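Local coordinates for protein cytochrome P450 (Rhodococcus erythropolis, PDB 3WEC) that probably acts as a heme-dependent monooxygenase that hydroxylates the quinoline nitrogen of aurachin alkaloids, a step that gives these compounds their antibiotic activity, at residues R110-R121 / R227-L238; A153-L161 / G254-G263. One frame throughout, in Å; residues are numbered along the deposited sequence.

Interaction 1 (R110-R121 / R227-L238); sequences RLRGLVSDAFTR and RLSEVSHGGDQL. With HEM (protoporphyrin IX containing Fe), chain B.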
loop_
_atom_site.group_PDB
_atom_site.type_symbol
_atom_site.label_atom_id
_atom_site.label_comp_id
_atom_site.label_asym_id
_atom_site.label_seq_id
_atom_site.Cartn_x
_atom_site.Cartn_y
_atom_site.Cartn_z
ATOM N N ARG A 110 5.387 -17.172 -12.309
ATOM C CA ARG A 110 4.622 -18.363 -11.852
ATOM C C ARG A 110 3.691 -17.998 -10.702
ATOM O O ARG A 110 2.505 -18.264 -10.762
ATOM C CB ARG A 110 5.523 -19.549 -11.449
ATOM C CG ARG A 110 4.826 -20.556 -10.515
ATOM C CD ARG A 110 5.688 -21.793 -10.161
ATOM N NE ARG A 110 4.992 -22.758 -9.300
ATOM C CZ ARG A 110 4.935 -22.639 -7.970
ATOM N NH1 ARG A 110 5.549 -21.620 -7.381
ATOM N NH2 ARG A 110 4.265 -23.529 -7.232
ATOM N N LEU A 111 4.235 -17.391 -9.665
ATOM C CA LEU A 111 3.445 -17.034 -8.466
ATOM C C LEU A 111 2.298 -16.050 -8.772
ATOM O O LEU A 111 1.172 -16.241 -8.295
ATOM C CB LEU A 111 4.367 -16.483 -7.397
ATOM C CG LEU A 111 5.302 -17.506 -6.707
ATOM C CD1 LEU A 111 6.499 -16.805 -6.058
ATOM C CD2 LEU A 111 4.519 -18.332 -5.665
ATOM N N ARG A 112 2.578 -15.042 -9.609
ATOM C CA ARG A 112 1.605 -14.019 -9.991
ATOM C C ARG A 112 0.427 -14.606 -10.703
ATOM O O ARG A 112 -0.705 -14.206 -10.442
ATOM C CB ARG A 112 2.231 -12.973 -10.955
ATOM C CG ARG A 112 1.250 -11.924 -11.436
ATOM C CD ARG A 112 0.930 -10.868 -10.390
ATOM N NE ARG A 112 0.082 -9.826 -10.979
ATOM C CZ ARG A 112 0.075 -8.539 -10.634
ATOM N NH1 ARG A 112 0.897 -8.075 -9.694
ATOM N NH2 ARG A 112 -0.751 -7.710 -11.247
ATOM N N GLY A 113 0.706 -15.474 -11.685
ATOM C CA GLY A 113 -0.333 -16.074 -12.481
ATOM C C GLY A 113 -1.278 -16.936 -11.666
ATOM O O GLY A 113 -2.493 -16.827 -11.796
ATOM N N LEU A 114 -0.716 -17.786 -10.811
ATOM C CA LEU A 114 -1.521 -18.671 -9.999
ATOM C C LEU A 114 -2.325 -17.845 -8.976
ATOM O O LEU A 114 -3.528 -18.008 -8.863
ATOM C CB LEU A 114 -0.622 -19.708 -9.281
ATOM C CG LEU A 114 0.147 -20.658 -10.194
ATOM C CD1 LEU A 114 1.147 -21.567 -9.463
ATOM C CD2 LEU A 114 -0.857 -21.470 -10.997
ATOM N N VAL A 115 -1.667 -16.913 -8.316
ATOM C CA VAL A 115 -2.319 -16.116 -7.293
ATOM C C VAL A 115 -3.415 -15.216 -7.885
ATOM O O VAL A 115 -4.558 -15.263 -7.441
ATOM C CB VAL A 115 -1.280 -15.325 -6.500
ATOM C CG1 VAL A 115 -1.940 -14.288 -5.626
ATOM C CG2 VAL A 115 -0.401 -16.264 -5.685
ATOM N N SER A 116 -3.106 -14.459 -8.930
ATOM C CA SER A 116 -4.102 -13.554 -9.478
ATOM C C SER A 116 -5.281 -14.276 -10.089
ATOM O O SER A 116 -6.347 -13.672 -10.234
ATOM C CB SER A 116 -3.499 -12.652 -10.540
ATOM O OG SER A 116 -2.874 -13.421 -11.538
ATOM N N ASP A 117 -5.094 -15.544 -10.496
ATOM C CA ASP A 117 -6.235 -16.317 -11.028
ATOM C C ASP A 117 -7.225 -16.564 -9.845
ATOM O O ASP A 117 -8.425 -16.251 -9.910
ATOM C CB ASP A 117 -5.750 -17.600 -11.752
ATOM C CG ASP A 117 -6.877 -18.511 -12.185
ATOM O OD1 ASP A 117 -8.004 -18.343 -11.682
ATOM O OD2 ASP A 117 -6.674 -19.394 -13.082
ATOM N N ALA A 118 -6.700 -17.049 -8.724
ATOM C CA ALA A 118 -7.548 -17.249 -7.556
ATOM C C ALA A 118 -8.092 -15.933 -7.009
ATOM O O ALA A 118 -9.194 -15.886 -6.453
ATOM C CB ALA A 118 -6.783 -17.981 -6.488
ATOM N N PHE A 119 -7.314 -14.872 -7.141
ATOM C CA PHE A 119 -7.623 -13.636 -6.404
ATOM C C PHE A 119 -8.858 -12.957 -7.034
ATOM O O PHE A 119 -9.730 -12.425 -6.331
ATOM C CB PHE A 119 -6.463 -12.650 -6.368
ATOM C CG PHE A 119 -6.770 -11.408 -5.568
ATOM C CD1 PHE A 119 -6.640 -11.422 -4.178
ATOM C CD2 PHE A 119 -7.141 -10.232 -6.186
ATOM C CE1 PHE A 119 -6.924 -10.281 -3.421
ATOM C CE2 PHE A 119 -7.417 -9.077 -5.446
ATOM C CZ PHE A 119 -7.320 -9.095 -4.062
ATOM N N THR A 120 -8.902 -13.023 -8.351
ATOM C CA THR A 120 -9.950 -12.441 -9.137
ATOM C C THR A 120 -11.267 -13.187 -8.921
ATOM O O THR A 120 -12.311 -12.576 -8.790
ATOM C CB THR A 120 -9.554 -12.479 -10.615
ATOM O OG1 THR A 120 -9.266 -13.834 -10.938
ATOM C CG2 THR A 120 -8.278 -11.678 -10.848
ATOM N N ARG A 121 -11.212 -14.505 -8.859
ATOM C CA ARG A 121 -12.383 -15.319 -8.630
ATOM C C ARG A 121 -12.993 -15.071 -7.276
ATOM O O ARG A 121 -14.176 -15.341 -7.079
ATOM C CB ARG A 121 -12.013 -16.781 -8.716
ATOM C CG ARG A 121 -11.586 -17.207 -10.090
ATOM C CD ARG A 121 -11.065 -18.639 -10.054
ATOM N NE ARG A 121 -10.977 -19.216 -11.382
ATOM C CZ ARG A 121 -12.022 -19.587 -12.111
ATOM N NH1 ARG A 121 -13.256 -19.394 -11.648
ATOM N NH2 ARG A 121 -11.842 -20.128 -13.316
ATOM N N ARG A 227 -9.667 -21.066 -2.723
ATOM C CA ARG A 227 -9.378 -20.976 -4.156
ATOM C C ARG A 227 -7.888 -21.071 -4.491
ATOM O O ARG A 227 -7.563 -21.553 -5.567
ATOM C CB ARG A 227 -9.980 -19.722 -4.764
ATOM C CG ARG A 227 -11.460 -19.643 -4.559
ATOM C CD ARG A 227 -12.194 -19.410 -5.850
ATOM N NE ARG A 227 -13.183 -18.349 -5.681
ATOM C CZ ARG A 227 -14.340 -18.462 -5.028
ATOM N NH1 ARG A 227 -15.134 -17.406 -4.947
ATOM N NH2 ARG A 227 -14.715 -19.619 -4.465
ATOM N N LEU A 228 -7.025 -20.617 -3.575
ATOM C CA LEU A 228 -5.566 -20.738 -3.688
ATOM C C LEU A 228 -5.131 -22.206 -3.706
ATOM O O LEU A 228 -4.193 -22.582 -4.414
ATOM C CB LEU A 228 -4.852 -19.993 -2.538
ATOM C CG LEU A 228 -4.746 -18.458 -2.688
ATOM C CD1 LEU A 228 -4.144 -17.795 -1.466
ATOM C CD2 LEU A 228 -3.968 -18.027 -3.924
ATOM N N SER A 229 -5.819 -23.027 -2.906
ATOM C CA SER A 229 -5.715 -24.509 -3.015
ATOM C C SER A 229 -6.146 -25.083 -4.385
ATOM O O SER A 229 -5.450 -25.942 -4.921
ATOM C CB SER A 229 -6.518 -25.223 -1.918
ATOM O OG SER A 229 -6.509 -24.496 -0.713
ATOM N N GLU A 230 -7.292 -24.644 -4.928
ATOM C CA GLU A 230 -7.858 -25.256 -6.164
ATOM C C GLU A 230 -7.208 -24.830 -7.470
ATOM O O GLU A 230 -7.405 -25.481 -8.491
ATOM C CB GLU A 230 -9.340 -24.959 -6.296
ATOM C CG GLU A 230 -10.252 -25.668 -5.309
ATOM C CD GLU A 230 -11.587 -24.946 -5.159
ATOM O OE1 GLU A 230 -11.702 -23.791 -5.647
ATOM O OE2 GLU A 230 -12.516 -25.530 -4.556
ATOM N N VAL A 231 -6.471 -23.718 -7.465
ATOM C CA VAL A 231 -5.930 -23.180 -8.715
ATOM C C VAL A 231 -4.900 -24.131 -9.365
ATOM O O VAL A 231 -3.989 -24.614 -8.700
ATOM C CB VAL A 231 -5.453 -21.713 -8.564
ATOM C CG1 VAL A 231 -4.208 -21.591 -7.683
ATOM C CG2 VAL A 231 -5.232 -21.075 -9.928
ATOM N N SER A 232 -5.087 -24.417 -10.651
ATOM C CA SER A 232 -4.221 -25.359 -11.379
ATOM C C SER A 232 -4.037 -24.948 -12.836
ATOM O O SER A 232 -5.007 -24.967 -13.616
ATOM C CB SER A 232 -4.755 -26.801 -11.257
ATOM O OG SER A 232 -4.409 -27.618 -12.380
ATOM N N HIS A 233 -2.792 -24.602 -13.198
ATOM C CA HIS A 233 -2.440 -24.129 -14.555
ATOM C C HIS A 233 -1.663 -25.182 -15.335
ATOM O O HIS A 233 -0.457 -25.037 -15.562
ATOM C CB HIS A 233 -1.627 -22.825 -14.482
ATOM C CG HIS A 233 -2.417 -21.604 -14.056
ATOM N ND1 HIS A 233 -1.899 -20.361 -14.111
ATOM C CD2 HIS A 233 -3.709 -21.462 -13.546
ATOM C CE1 HIS A 233 -2.806 -19.475 -13.665
ATOM N NE2 HIS A 233 -3.913 -20.146 -13.328
ATOM N N GLY A 234 -2.356 -26.245 -15.742
ATOM C CA GLY A 234 -1.761 -27.375 -16.481
ATOM C C GLY A 234 -0.793 -28.163 -15.613
ATOM O O GLY A 234 0.389 -28.283 -15.930
ATOM N N GLY A 235 -1.282 -28.660 -14.484
ATOM C CA GLY A 235 -0.430 -29.400 -13.545
ATOM C C GLY A 235 0.282 -28.532 -12.526
ATOM O O GLY A 235 0.687 -29.033 -11.461
ATOM N N ASP A 236 0.437 -27.235 -12.834
ATOM C CA ASP A 236 1.167 -26.345 -11.944
ATOM C C ASP A 236 0.231 -25.748 -10.914
ATOM O O ASP A 236 -0.886 -25.335 -11.233
ATOM C CB ASP A 236 1.917 -25.231 -12.706
ATOM C CG ASP A 236 2.824 -24.412 -11.783
ATOM O OD1 ASP A 236 2.916 -24.785 -10.603
ATOM O OD2 ASP A 236 3.443 -23.408 -12.201
ATOM N N GLN A 237 0.698 -25.686 -9.672
ATOM C CA GLN A 237 -0.170 -25.328 -8.578
ATOM C C GLN A 237 0.626 -24.862 -7.338
ATOM O O GLN A 237 1.777 -25.228 -7.149
ATOM C CB GLN A 237 -1.134 -26.479 -8.274
ATOM C CG GLN A 237 -0.508 -27.629 -7.528
ATOM C CD GLN A 237 -1.510 -28.727 -7.170
ATOM O OE1 GLN A 237 -1.139 -29.759 -6.594
ATOM N NE2 GLN A 237 -2.791 -28.503 -7.497
ATOM N N LEU A 238 0.022 -24.012 -6.524
ATOM C CA LEU A 238 0.730 -23.531 -5.320
ATOM C C LEU A 238 0.911 -24.651 -4.325
ATOM O O LEU A 238 -0.043 -25.390 -4.064
ATOM C CB LEU A 238 -0.008 -22.381 -4.660
ATOM C CG LEU A 238 -0.127 -21.128 -5.539
ATOM C CD1 LEU A 238 -1.119 -20.141 -4.969
ATOM C CD2 LEU A 238 1.228 -20.478 -5.823
HETATM C CHA HEM B . 1.964 -4.285 -4.972
HETATM C CHB HEM B . 0.065 0.200 -3.982
HETATM C CHC HEM B . -4.016 -1.905 -2.245
HETATM C CHD HEM B . -1.976 -6.448 -3.080
HETATM C C1A HEM B . 1.732 -2.872 -4.772
HETATM C C2A HEM B . 2.819 -1.871 -5.027
HETATM C C3A HEM B . 2.235 -0.582 -4.739
HETATM C C4A HEM B . 0.880 -0.918 -4.307
HETATM C CMA HEM B . 2.910 0.805 -4.843
HETATM C CAA HEM B . 4.261 -2.005 -5.533
HETATM C CBA HEM B . 4.104 -1.968 -7.065
HETATM C CGA HEM B . 5.465 -1.834 -7.777
HETATM O O1A HEM B . 6.540 -2.217 -7.228
HETATM O O2A HEM B . 5.471 -1.373 -8.954
HETATM C C1B HEM B . -1.251 -0.027 -3.390
HETATM C C2B HEM B . -2.099 1.136 -3.142
HETATM C C3B HEM B . -3.264 0.483 -2.607
HETATM C C4B HEM B . -2.975 -0.946 -2.618
HETATM C CMB HEM B . -1.862 2.612 -3.302
HETATM C CAB HEM B . -4.470 1.228 -2.161
HETATM C CBB HEM B . -5.042 0.902 -1.029
HETATM C C1C HEM B . -3.837 -3.336 -2.361
HETATM C C2C HEM B . -4.788 -4.296 -1.799
HETATM C C3C HEM B . -4.157 -5.608 -2.052
HETATM C C4C HEM B . -2.888 -5.377 -2.712
HETATM C CMC HEM B . -6.086 -3.938 -1.128
HETATM C CAC HEM B . -4.638 -6.979 -1.678
HETATM C CBC HEM B . -5.865 -7.211 -1.270
HETATM C C1D HEM B . -0.631 -6.249 -3.636
HETATM C C2D HEM B . 0.145 -7.395 -4.101
HETATM C C3D HEM B . 1.355 -6.770 -4.669
HETATM C C4D HEM B . 1.069 -5.334 -4.519
HETATM C CMD HEM B . -0.191 -8.860 -3.936
HETATM C CAD HEM B . 2.561 -7.443 -5.261
HETATM C CBD HEM B . 2.354 -7.433 -6.794
HETATM C CGD HEM B . 3.467 -8.090 -7.539
HETATM O O1D HEM B . 3.150 -8.730 -8.582
HETATM O O2D HEM B . 4.659 -7.987 -7.098
HETATM N NA HEM B . 0.436 -2.301 -4.421
HETATM N NB HEM B . -1.770 -1.269 -3.152
HETATM N NC HEM B . -2.712 -3.970 -2.969
HETATM N ND HEM B . -0.111 -5.023 -3.931
HETATM FE FE HEM B . -1.012 -3.197 -3.418
HETATM O O HOH W 1 -0.127 -2.757 -1.145
#
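Leu114, on the buried side of helix 110-121, wedges into the turn that follows helix 227-230. Its CB meets Leu238 CD2 at 4.0 Å. Beyond the branch the two methyls part: Leu114 CD1 lies 3.8 Å from Leu238 CD2 and also comes over the rim of one face of the Arg110 guanidinium, while CD2 sits above the face of His233, a CH-pi contact of 3.6 Å from Leu114 CD2 to the ring centroid. A forked aliphatic side chain suits this place, because one branch packs against Leu238 and the other covers one face of the imidazole.

His233 is fixed at its edge as well. Its NE2 donates to Asp117 OD2 over 2.9 Å, a fairly straight bond (151°) received on the anti side of the carboxylate. With CG anti to the backbone N (chi1 174°), Asp117 can also take Arg121 NE on its other oxygen, OD1. At the far end Arg110 NE reaches the syn lone pair of Asp236 OD1 at 3.2 Å, the two planes only 19° apart, and NH2 has a second carboxylate partner in Glu242. Arg227 NH1 closes the opposite end on Arg121 O at 3.1 Å, coming from above the carbonyl plane. Between these polar ends, Ala118 is small enough to let the helices approach closely, its CB 3.8 Å from Leu228 CD2.

On its other flank helix 110-121 faces the heme, where Arg112 NH1 bonds to propionate oxygen O1D at 2.6 Å. An arginine from this helix holding a propionate is characteristic of the C helix of the cytochrome P450 fold.

Interaction 2 (A153-L161 / G254-G263); sequences AEPFPVEVL and GQETTSNTIG. With HEM (protoporphyrin IX containing Fe), chain B.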
loop_
_atom_site.group_PDB
_atom_site.type_symbol
_atom_site.label_atom_id
_atom_site.label_comp_id
_atom_site.label_asym_id
_atom_site.label_seq_id
_atom_site.Cartn_x
_atom_site.Cartn_y
_atom_site.Cartn_z
ATOM N N ALA A 153 -10.969 3.893 9.581
ATOM C CA ALA A 153 -10.149 3.519 8.439
ATOM C C ALA A 153 -9.566 2.132 8.622
ATOM O O ALA A 153 -9.544 1.338 7.674
ATOM C CB ALA A 153 -9.046 4.532 8.176
ATOM N N GLU A 154 -9.092 1.804 9.823
ATOM C CA GLU A 154 -8.343 0.538 9.905
ATOM C C GLU A 154 -9.266 -0.720 9.860
ATOM O O GLU A 154 -8.888 -1.726 9.233
ATOM C CB GLU A 154 -7.351 0.519 11.084
ATOM C CG GLU A 154 -6.070 1.326 10.852
ATOM C CD GLU A 154 -5.234 1.488 12.111
ATOM O OE1 GLU A 154 -5.717 1.131 13.196
ATOM O OE2 GLU A 154 -4.096 2.004 12.019
ATOM N N PRO A 155 -10.468 -0.654 10.495
ATOM C CA PRO A 155 -11.324 -1.836 10.440
ATOM C C PRO A 155 -11.959 -2.132 9.077
ATOM O O PRO A 155 -12.302 -3.295 8.805
ATOM C CB PRO A 155 -12.393 -1.550 11.506
ATOM C CG PRO A 155 -11.700 -0.614 12.462
ATOM C CD PRO A 155 -10.917 0.280 11.545
ATOM N N PHE A 156 -12.078 -1.124 8.217
ATOM C CA PHE A 156 -12.763 -1.320 6.946
ATOM C C PHE A 156 -12.023 -2.387 6.063
ATOM O O PHE A 156 -12.584 -3.447 5.757
ATOM C CB PHE A 156 -13.088 0.068 6.303
ATOM C CG PHE A 156 -13.565 0.005 4.886
ATOM C CD1 PHE A 156 -14.498 -0.939 4.476
ATOM C CD2 PHE A 156 -13.041 0.893 3.936
ATOM C CE1 PHE A 156 -14.925 -1.000 3.155
ATOM C CE2 PHE A 156 -13.454 0.846 2.631
ATOM C CZ PHE A 156 -14.400 -0.108 2.230
ATOM N N PRO A 157 -10.738 -2.168 5.706
ATOM C CA PRO A 157 -10.055 -3.263 5.001
ATOM C C PRO A 157 -9.932 -4.596 5.767
ATOM O O PRO A 157 -9.914 -5.670 5.134
ATOM C CB PRO A 157 -8.645 -2.674 4.739
ATOM C CG PRO A 157 -8.513 -1.627 5.800
ATOM C CD PRO A 157 -9.872 -0.989 5.787
ATOM N N VAL A 158 -9.823 -4.551 7.101
ATOM C CA VAL A 158 -9.797 -5.796 7.895
ATOM C C VAL A 158 -11.110 -6.574 7.711
ATOM O O VAL A 158 -11.102 -7.794 7.618
ATOM C CB VAL A 158 -9.558 -5.572 9.431
ATOM C CG1 VAL A 158 -9.958 -6.837 10.212
ATOM C CG2 VAL A 158 -8.098 -5.203 9.727
ATOM N N GLU A 159 -12.239 -5.879 7.666
ATOM C CA GLU A 159 -13.488 -6.565 7.513
ATOM C C GLU A 159 -13.548 -7.138 6.108
ATOM O O GLU A 159 -13.909 -8.308 5.931
ATOM C CB GLU A 159 -14.665 -5.642 7.827
ATOM C CG GLU A 159 -15.989 -6.340 8.127
ATOM C CD GLU A 159 -15.878 -7.535 9.090
ATOM O OE1 GLU A 159 -14.742 -7.948 9.458
ATOM O OE2 GLU A 159 -16.941 -8.081 9.484
ATOM N N VAL A 160 -13.119 -6.352 5.118
ATOM C CA VAL A 160 -13.227 -6.792 3.717
ATOM C C VAL A 160 -12.354 -8.016 3.391
ATOM O O VAL A 160 -12.806 -8.984 2.726
ATOM C CB VAL A 160 -12.906 -5.655 2.715
ATOM C CG1 VAL A 160 -12.912 -6.188 1.292
ATOM C CG2 VAL A 160 -13.921 -4.504 2.817
ATOM N N LEU A 161 -11.109 -7.964 3.854
ATOM C CA LEU A 161 -10.162 -9.014 3.621
ATOM C C LEU A 161 -10.538 -10.304 4.337
ATOM O O LEU A 161 -10.410 -11.401 3.765
ATOM C CB LEU A 161 -8.753 -8.545 3.994
ATOM C CG LEU A 161 -8.229 -7.430 3.070
ATOM C CD1 LEU A 161 -6.971 -6.776 3.608
ATOM C CD2 LEU A 161 -7.958 -8.020 1.690
ATOM N N GLY A 254 -2.933 -5.209 1.761
ATOM C CA GLY A 254 -4.173 -4.394 1.646
ATOM C C GLY A 254 -4.644 -3.597 2.853
ATOM O O GLY A 254 -5.668 -2.885 2.792
ATOM N N GLN A 255 -3.922 -3.698 3.957
ATOM C CA GLN A 255 -4.333 -2.981 5.158
ATOM C C GLN A 255 -3.911 -1.497 5.196
ATOM O O GLN A 255 -4.744 -0.629 5.140
ATOM C CB GLN A 255 -3.765 -3.675 6.394
ATOM C CG GLN A 255 -4.519 -4.879 6.905
ATOM C CD GLN A 255 -3.976 -5.334 8.290
ATOM O OE1 GLN A 255 -3.009 -6.169 8.411
ATOM N NE2 GLN A 255 -4.551 -4.767 9.312
ATOM N N GLU A 256 -2.609 -1.203 5.317
ATOM C CA GLU A 256 -2.211 0.181 5.590
ATOM C C GLU A 256 -2.282 1.058 4.365
ATOM O O GLU A 256 -2.486 2.250 4.501
ATOM C CB GLU A 256 -0.835 0.296 6.275
ATOM C CG GLU A 256 -0.972 0.610 7.768
ATOM C CD GLU A 256 0.324 0.425 8.504
ATOM O OE1 GLU A 256 1.388 0.364 7.820
ATOM O OE2 GLU A 256 0.292 0.321 9.766
ATOM N N THR A 257 -2.112 0.465 3.189
ATOM C CA THR A 257 -2.342 1.168 1.938
ATOM C C THR A 257 -3.794 1.694 1.908
ATOM O O THR A 257 -4.014 2.837 1.548
ATOM C CB THR A 257 -2.149 0.245 0.698
ATOM O OG1 THR A 257 -2.890 -0.983 0.893
ATOM C CG2 THR A 257 -0.697 -0.052 0.501
ATOM N N THR A 258 -4.759 0.852 2.289
ATOM C CA THR A 258 -6.181 1.215 2.231
ATOM C C THR A 258 -6.503 2.138 3.411
ATOM O O THR A 258 -7.120 3.193 3.217
ATOM C CB THR A 258 -7.130 -0.020 2.279
ATOM O OG1 THR A 258 -6.739 -1.010 1.323
ATOM C CG2 THR A 258 -8.581 0.355 2.075
ATOM N N SER A 259 -6.068 1.778 4.625
ATOM C CA SER A 259 -6.424 2.659 5.747
ATOM C C SER A 259 -5.763 4.023 5.601
ATOM O O SER A 259 -6.396 5.014 5.906
ATOM C CB SER A 259 -6.171 2.054 7.106
ATOM O OG SER A 259 -4.791 1.873 7.341
ATOM N N ASN A 260 -4.508 4.084 5.154
ATOM C CA ASN A 260 -3.836 5.375 4.992
ATOM C C ASN A 260 -4.622 6.236 4.020
ATOM O O ASN A 260 -4.761 7.410 4.226
ATOM C CB ASN A 260 -2.392 5.189 4.474
ATOM C CG ASN A 260 -1.398 4.949 5.589
ATOM O OD1 ASN A 260 -1.744 4.994 6.779
ATOM N ND2 ASN A 260 -0.140 4.737 5.216
ATOM N N THR A 261 -5.099 5.635 2.941
ATOM C CA THR A 261 -5.852 6.343 1.934
ATOM C C THR A 261 -7.211 6.861 2.393
ATOM O O THR A 261 -7.634 7.892 1.937
ATOM C CB THR A 261 -6.057 5.485 0.661
ATOM O OG1 THR A 261 -4.778 5.048 0.196
ATOM C CG2 THR A 261 -6.718 6.321 -0.410
ATOM N N ILE A 262 -7.916 6.119 3.247
ATOM C CA ILE A 262 -9.134 6.595 3.851
ATOM C C ILE A 262 -8.814 7.855 4.683
ATOM O O ILE A 262 -9.549 8.857 4.613
ATOM C CB ILE A 262 -9.712 5.540 4.847
ATOM C CG1 ILE A 262 -9.939 4.209 4.169
ATOM C CG2 ILE A 262 -10.958 6.074 5.575
ATOM C CD1 ILE A 262 -11.385 3.856 3.973
ATOM N N GLY A 263 -7.732 7.792 5.485
ATOM C CA GLY A 263 -7.336 8.956 6.306
ATOM C C GLY A 263 -6.958 10.184 5.486
ATOM O O GLY A 263 -7.470 11.273 5.721
HETATM C CHA HEM B . 1.964 -4.285 -4.972
HETATM C CHB HEM B . 0.065 0.200 -3.982
HETATM C CHC HEM B . -4.016 -1.905 -2.245
HETATM C CHD HEM B . -1.976 -6.448 -3.080
HETATM C C1A HEM B . 1.732 -2.872 -4.772
HETATM C C2A HEM B . 2.819 -1.871 -5.027
HETATM C C3A HEM B . 2.235 -0.582 -4.739
HETATM C C4A HEM B . 0.880 -0.918 -4.307
HETATM C CMA HEM B . 2.910 0.805 -4.843
HETATM C CAA HEM B . 4.261 -2.005 -5.533
HETATM C CBA HEM B . 4.104 -1.968 -7.065
HETATM C CGA HEM B . 5.465 -1.834 -7.777
HETATM O O1A HEM B . 6.540 -2.217 -7.228
HETATM O O2A HEM B . 5.471 -1.373 -8.954
HETATM C C1B HEM B . -1.251 -0.027 -3.390
HETATM C C2B HEM B . -2.099 1.136 -3.142
HETATM C C3B HEM B . -3.264 0.483 -2.607
HETATM C C4B HEM B . -2.975 -0.946 -2.618
HETATM C CMB HEM B . -1.862 2.612 -3.302
HETATM C CAB HEM B . -4.470 1.228 -2.161
HETATM C CBB HEM B . -5.042 0.902 -1.029
HETATM C C1C HEM B . -3.837 -3.336 -2.361
HETATM C C2C HEM B . -4.788 -4.296 -1.799
HETATM C C3C HEM B . -4.157 -5.608 -2.052
HETATM C C4C HEM B . -2.888 -5.377 -2.712
HETATM C CMC HEM B . -6.086 -3.938 -1.128
HETATM C CAC HEM B . -4.638 -6.979 -1.678
HETATM C CBC HEM B . -5.865 -7.211 -1.270
HETATM C C1D HEM B . -0.631 -6.249 -3.636
HETATM C C2D HEM B . 0.145 -7.395 -4.101
HETATM C C3D HEM B . 1.355 -6.770 -4.669
HETATM C C4D HEM B . 1.069 -5.334 -4.519
HETATM C CMD HEM B . -0.191 -8.860 -3.936
HETATM C CAD HEM B . 2.561 -7.443 -5.261
HETATM C CBD HEM B . 2.354 -7.433 -6.794
HETATM C CGD HEM B . 3.467 -8.090 -7.539
HETATM O O1D HEM B . 3.150 -8.730 -8.582
HETATM O O2D HEM B . 4.659 -7.987 -7.098
HETATM N NA HEM B . 0.436 -2.301 -4.421
HETATM N NB HEM B . -1.770 -1.269 -3.152
HETATM N NC HEM B . -2.712 -3.970 -2.969
HETATM N ND HEM B . -0.111 -5.023 -3.931
HETATM FE FE HEM B . -1.012 -3.197 -3.418
HETATM O O HOH W 2 -3.565 3.582 9.171
HETATM O O HOH W 1 -0.127 -2.757 -1.145
#
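Gly254 O takes a short 2.6 Å hydrogen bond from Thr258 OG1, and Pro157 of the facing helix presses CB against the same oxygen at 3.6 Å. Helix 254-263 is kinked here: the amide of Thr258 has no bond to Gly254 O, only a weak one to Gln255 O, and the hydroxyl takes the Gly254 carbonyl instead. Chi1 of -50° sets OG1 beside the backbone N, directed back to that turn. Pro157 is a compact knob in a hole formed by Gly254, Gln255, Thr258 and Ser259.

The short axes approach to 8.6 Å at 138°, and small residues permit it. Gly254, lacking a side chain, takes Leu161 CD1 on one side, and its CA lies 3.4 Å from heme methyl CMC. Ala153 CB touches Ile262 CB at 3.5 Å, a tight fit. Ile262 then bends at an unusual chi2 of -109°, bringing CD1 to the ring edge of Phe156, 3.4 Å from CD2. On the more polar flank Ser259 OG bonds a water at 2.8 Å that also lies within reach of Glu154 OE2, whose salt bridge goes to Lys394.

The run from Ala253 to Thr258 matches the signature of the central P450 helix beside the heme, whose kink opens a groove for oxygen; Thr257, which touches the bound aurachin intermediate, is at the position of its conserved threonine. Around this pair the fold is mostly helical, with loop residues such as Pro299 and Leu399 also touching it: Val158 leans on helix 172-182, Phe156 packs against helix 128-141 and Met370, and Ile262 reaches Phe374 in helix 364-381.

The two interactions alternate along the chain, in the order 110-121, 153-161, 227-238, 254-263, so the later partner of each reaches back to an earlier helix. Their centres are 25 Å apart, yet the nearest atoms are separated by only about 6 Å and both touch the heme. Interaction 1 is nearer the surface and interaction 2 deep in the core. Segment 227-238 leads straight into helix 240-271, which carries 254-263, so one contact lies just before the start of the long central helix and the other on its middle. At the heme, Phe119 and Leu161, one from each interaction, meet on the same vinyl carbon, CBC, joining the two contacts through the cofactor.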